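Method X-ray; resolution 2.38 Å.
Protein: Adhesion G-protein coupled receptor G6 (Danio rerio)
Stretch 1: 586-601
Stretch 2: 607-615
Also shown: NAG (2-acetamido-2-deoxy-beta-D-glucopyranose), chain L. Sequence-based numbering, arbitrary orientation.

Stretch 1 586-601: AVDELVQKIEFDGPSL
Stretch 2 607-615: NLVVGVSAL

V612 is the centre of the contact: it gives up 123 Å² to the other stretch, the largest share of any residue in the 530 Å² buried in total. It lies in the strand 608-614, one residue past its middle, at phi/psi -126/147 with chi1 at -80° (m). V612 CG1 packs 3.9 Å from V591 CG1; I594 CG2 lies against both methyls, 3.9 Å from V612 CG1 and 4.0 Å from V612 CG2, and both V591 and I594 have chi1 t. V612 CG2 approaches F596 CE1 to 3.6 Å and sits 3.9 Å from the centroid of the F596 ring, 24° off its normal, which identifies a CH-pi contact over the ring face. F596 takes chi1 69° (p) and chi2 -79° on an extended backbone (-143/165). The ring edge is turned to the strand backbone, with F596 CZ 4.2 Å from A614 N.

From V612 the apolar seam runs back along helix 586-593, whose axis passes 9.1 Å from that of the strand. Their N-to-C directions differ by 28°, so both elements advance roughly together and successive helical turns meet alternate strand residues. V591 CG2 lies 4.0 Å from V610 CG2 (V610 chi1 -54°, m); one turn earlier, V587, chi1 t, places CG1 4.3 Å from V610 CG1 and CG2 4.4 Å from L608 CD2, the L608 side chain being t, p. All four residues direct CA-to-CB toward the opposing stretch. The helical backbone is held by L590 N to A586 O (3.1 Å) and V591 N to V587 O (3.2 Å).

The chain is extended at I594 (-74/132), then returns beside the strand in the opposite direction. S600 pairs with S613 as an antiparallel non-hydrogen-bonded pair, CA to CA 4.0 Å; their side chains share one face, both chi1 p, with S600 CB 3.7 Å from S613 CB. L601 and V612 form the adjoining hydrogen-bonded pair, CA to CA 5.4 Å, and occupy the other face, where L601 CB, on a t, p side chain, reaches V612 CG2 at 3.9 Å.

The bonds across the strands are backbone to backbone. L601 N donates to V612 O at 2.9 Å (168°) and V612 N to L601 O at 3.0 Å (167°), a nearly linear reciprocal pair. A614 N donates to P599 O at 3.1 Å (164°), extending the ladder into the loop. CA-H...O contacts supplement it: G611 CA to L601 O, 3.3 Å, and S613 CA to P599 O, 3.5 Å.

Beyond this contact, NAG O3 makes a weak 3.4 Å hydrogen bond to E589 OE2.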

# COMPACT_ATOMS: atom_id res chain seq x y z
N ALA A 586 2.60 -12.51 -38.75
CA ALA A 586 1.28 -12.27 -38.15
C ALA A 586 0.74 -10.87 -38.40
O ALA A 586 -0.48 -10.71 -38.57
CB ALA A 586 1.31 -12.50 -36.64
N VAL A 587 1.61 -9.86 -38.39
CA VAL A 587 1.22 -8.50 -38.78
C VAL A 587 0.82 -8.46 -40.26
O VAL A 587 -0.15 -7.79 -40.63
CB VAL A 587 2.37 -7.53 -38.45
CG1 VAL A 587 2.19 -6.18 -39.09
CG2 VAL A 587 2.40 -7.32 -37.01
N ASP A 588 1.52 -9.24 -41.10
CA ASP A 588 1.26 -9.25 -42.55
C ASP A 588 -0.11 -9.83 -42.86
O ASP A 588 -0.84 -9.30 -43.71
CB ASP A 588 2.33 -10.07 -43.28
CG ASP A 588 3.69 -9.35 -43.38
OD1 ASP A 588 4.65 -10.03 -43.84
OD2 ASP A 588 3.80 -8.16 -42.98
N GLU A 589 -0.50 -10.88 -42.16
CA GLU A 589 -1.79 -11.50 -42.41
C GLU A 589 -2.93 -10.77 -41.74
O GLU A 589 -4.06 -10.89 -42.22
CB GLU A 589 -1.78 -12.95 -41.94
CG GLU A 589 -2.67 -13.84 -42.78
CD GLU A 589 -3.28 -14.91 -41.96
OE1 GLU A 589 -2.80 -15.09 -40.81
OE2 GLU A 589 -4.22 -15.59 -42.46
N LEU A 590 -2.65 -10.06 -40.63
CA LEU A 590 -3.64 -9.18 -40.00
C LEU A 590 -4.11 -8.11 -40.97
O LEU A 590 -5.31 -7.85 -41.09
CB LEU A 590 -3.04 -8.55 -38.74
CG LEU A 590 -3.77 -7.44 -38.00
CD1 LEU A 590 -4.58 -8.09 -36.92
CD2 LEU A 590 -2.81 -6.48 -37.34
N VAL A 591 -3.17 -7.55 -41.74
CA VAL A 591 -3.46 -6.51 -42.71
C VAL A 591 -4.24 -7.07 -43.91
O VAL A 591 -5.10 -6.39 -44.48
CB VAL A 591 -2.12 -5.83 -43.08
CG1 VAL A 591 -2.26 -4.84 -44.18
CG2 VAL A 591 -1.61 -5.06 -41.87
N GLN A 592 -4.00 -8.33 -44.27
CA GLN A 592 -4.77 -8.94 -45.35
C GLN A 592 -6.22 -9.19 -44.94
O GLN A 592 -7.13 -9.05 -45.76
CB GLN A 592 -4.13 -10.26 -45.77
CG GLN A 592 -2.72 -10.13 -46.32
CD GLN A 592 -2.68 -9.42 -47.65
OE1 GLN A 592 -3.61 -9.54 -48.46
NE2 GLN A 592 -1.61 -8.66 -47.89
N LYS A 593 -6.46 -9.47 -43.66
CA LYS A 593 -7.74 -9.97 -43.20
C LYS A 593 -8.61 -8.91 -42.58
O LYS A 593 -9.72 -9.23 -42.14
CB LYS A 593 -7.54 -11.07 -42.15
CG LYS A 593 -6.96 -12.34 -42.68
CD LYS A 593 -7.75 -13.52 -42.23
CE LYS A 593 -7.81 -13.58 -40.74
NZ LYS A 593 -7.48 -14.95 -40.31
N ILE A 594 -8.12 -7.68 -42.44
CA ILE A 594 -8.84 -6.69 -41.65
C ILE A 594 -10.05 -6.21 -42.43
O ILE A 594 -9.99 -6.01 -43.65
CB ILE A 594 -7.90 -5.54 -41.22
CG1 ILE A 594 -8.66 -4.52 -40.42
CG2 ILE A 594 -7.26 -4.81 -42.37
CD1 ILE A 594 -7.79 -3.84 -39.54
N GLU A 595 -11.21 -6.18 -41.76
CA GLU A 595 -12.43 -5.65 -42.32
C GLU A 595 -12.58 -4.20 -41.87
O GLU A 595 -12.45 -3.91 -40.67
CB GLU A 595 -13.63 -6.49 -41.89
CG GLU A 595 -13.65 -7.92 -42.45
CD GLU A 595 -14.06 -8.97 -41.40
OE1 GLU A 595 -13.37 -10.01 -41.29
OE2 GLU A 595 -15.06 -8.74 -40.68
N PHE A 596 -12.83 -3.29 -42.81
CA PHE A 596 -13.02 -1.89 -42.47
C PHE A 596 -14.10 -1.29 -43.37
O PHE A 596 -14.48 -1.89 -44.39
CB PHE A 596 -11.70 -1.09 -42.56
CG PHE A 596 -11.16 -0.92 -43.95
CD1 PHE A 596 -10.45 -1.96 -44.58
CD2 PHE A 596 -11.27 0.30 -44.60
CE1 PHE A 596 -9.93 -1.80 -45.86
CE2 PHE A 596 -10.75 0.49 -45.89
CZ PHE A 596 -10.07 -0.56 -46.51
N ASP A 597 -14.61 -0.12 -42.99
CA ASP A 597 -15.82 0.43 -43.61
C ASP A 597 -15.59 1.68 -44.45
O ASP A 597 -16.19 1.80 -45.52
CB ASP A 597 -16.89 0.73 -42.56
CG ASP A 597 -17.64 -0.52 -42.17
OD1 ASP A 597 -18.45 -1.01 -42.99
OD2 ASP A 597 -17.39 -1.03 -41.06
N GLY A 598 -14.74 2.60 -44.02
CA GLY A 598 -14.54 3.80 -44.79
C GLY A 598 -13.66 3.64 -46.01
O GLY A 598 -13.39 2.52 -46.49
N PRO A 599 -13.18 4.76 -46.55
CA PRO A 599 -12.21 4.67 -47.65
C PRO A 599 -10.82 4.24 -47.20
O PRO A 599 -10.05 3.75 -48.04
CB PRO A 599 -12.20 6.09 -48.22
CG PRO A 599 -12.57 6.95 -47.08
CD PRO A 599 -13.49 6.15 -46.19
N SER A 600 -10.47 4.41 -45.92
CA SER A 600 -9.20 3.93 -45.38
C SER A 600 -9.32 3.72 -43.87
O SER A 600 -10.20 4.28 -43.22
CB SER A 600 -8.05 4.89 -45.68
OG SER A 600 -8.13 6.03 -44.87
N LEU A 601 -8.41 2.91 -43.33
CA LEU A 601 -8.34 2.65 -41.89
C LEU A 601 -6.88 2.61 -41.47
O LEU A 601 -6.08 1.91 -42.07
CB LEU A 601 -9.02 1.33 -41.52
CG LEU A 601 -8.83 0.89 -40.06
CD1 LEU A 601 -9.43 1.91 -39.08
CD2 LEU A 601 -9.38 -0.48 -39.75
N ASN A 607 5.57 2.23 -31.90
CA ASN A 607 6.61 1.89 -32.88
C ASN A 607 6.09 1.28 -34.18
O ASN A 607 6.90 0.79 -34.98
CB ASN A 607 7.62 0.92 -32.27
CG ASN A 607 8.22 1.42 -31.00
OD1 ASN A 607 8.91 2.44 -30.98
ND2 ASN A 607 7.97 0.69 -29.91
N LEU A 608 4.77 1.29 -34.42
CA LEU A 608 4.19 0.57 -35.54
C LEU A 608 2.87 1.21 -35.93
O LEU A 608 1.95 1.28 -35.11
CB LEU A 608 3.94 -0.90 -35.20
CG LEU A 608 3.30 -1.71 -36.33
CD1 LEU A 608 4.25 -1.85 -37.50
CD2 LEU A 608 2.83 -3.06 -35.87
N VAL A 609 2.76 1.65 -37.18
CA VAL A 609 1.48 2.08 -37.73
C VAL A 609 1.21 1.27 -38.99
O VAL A 609 2.12 1.06 -39.80
CB VAL A 609 1.45 3.60 -37.98
CG1 VAL A 609 2.66 4.10 -38.77
CG2 VAL A 609 0.17 4.01 -38.61
N VAL A 610 0.00 0.70 -39.09
CA VAL A 610 -0.38 -0.05 -40.29
C VAL A 610 -1.66 0.58 -40.82
O VAL A 610 -2.47 1.15 -40.08
CB VAL A 610 -0.56 -1.58 -40.07
CG1 VAL A 610 0.69 -2.21 -39.44
CG2 VAL A 610 -1.82 -1.95 -39.29
N GLY A 611 -1.81 0.53 -42.13
CA GLY A 611 -2.93 1.18 -42.78
C GLY A 611 -3.39 0.40 -43.97
O GLY A 611 -2.60 -0.26 -44.65
N VAL A 612 -4.69 0.44 -44.22
CA VAL A 612 -5.28 -0.11 -45.42
C VAL A 612 -6.09 1.01 -46.04
O VAL A 612 -6.60 1.88 -45.33
CB VAL A 612 -6.17 -1.34 -45.13
CG1 VAL A 612 -5.32 -2.55 -44.95
CG2 VAL A 612 -6.98 -1.10 -43.87
N SER A 613 -6.16 1.01 -47.37
CA SER A 613 -7.04 1.90 -48.11
C SER A 613 -7.51 1.18 -49.36
O SER A 613 -6.81 0.32 -49.90
CB SER A 613 -6.36 3.21 -48.51
OG SER A 613 -5.48 3.02 -49.60
N ALA A 614 -8.70 1.56 -49.84
CA ALA A 614 -9.33 0.85 -50.94
C ALA A 614 -8.75 1.30 -52.29
O ALA A 614 -8.47 2.48 -52.50
CB ALA A 614 -10.84 1.08 -50.90
N LEU A 615 -8.55 0.33 -53.19
CA LEU A 615 -7.99 0.57 -54.52
C LEU A 615 -9.05 0.22 -55.56
O LEU A 615 -9.50 -0.93 -55.64
CB LEU A 615 -6.72 -0.26 -54.77
CG LEU A 615 -5.70 0.01 -55.92
CD1 LEU A 615 -4.42 -0.77 -55.72
CD2 LEU A 615 -6.15 -0.36 -57.34
C1 NAG L . -3.21 -15.73 -48.42
C2 NAG L . -4.37 -15.97 -47.44
C3 NAG L . -3.90 -16.87 -46.29
C4 NAG L . -3.33 -18.18 -46.83
C5 NAG L . -2.23 -17.92 -47.87
C6 NAG L . -1.76 -19.18 -48.56
C7 NAG L . -6.21 -14.47 -46.81
C8 NAG L . -6.58 -13.11 -46.31
N2 NAG L . -4.90 -14.71 -46.93
O3 NAG L . -4.99 -17.13 -45.41
O4 NAG L . -2.79 -18.95 -45.76
O5 NAG L . -2.69 -17.02 -48.90
O6 NAG L . -1.25 -18.91 -49.86
O7 NAG L . -7.06 -15.31 -47.09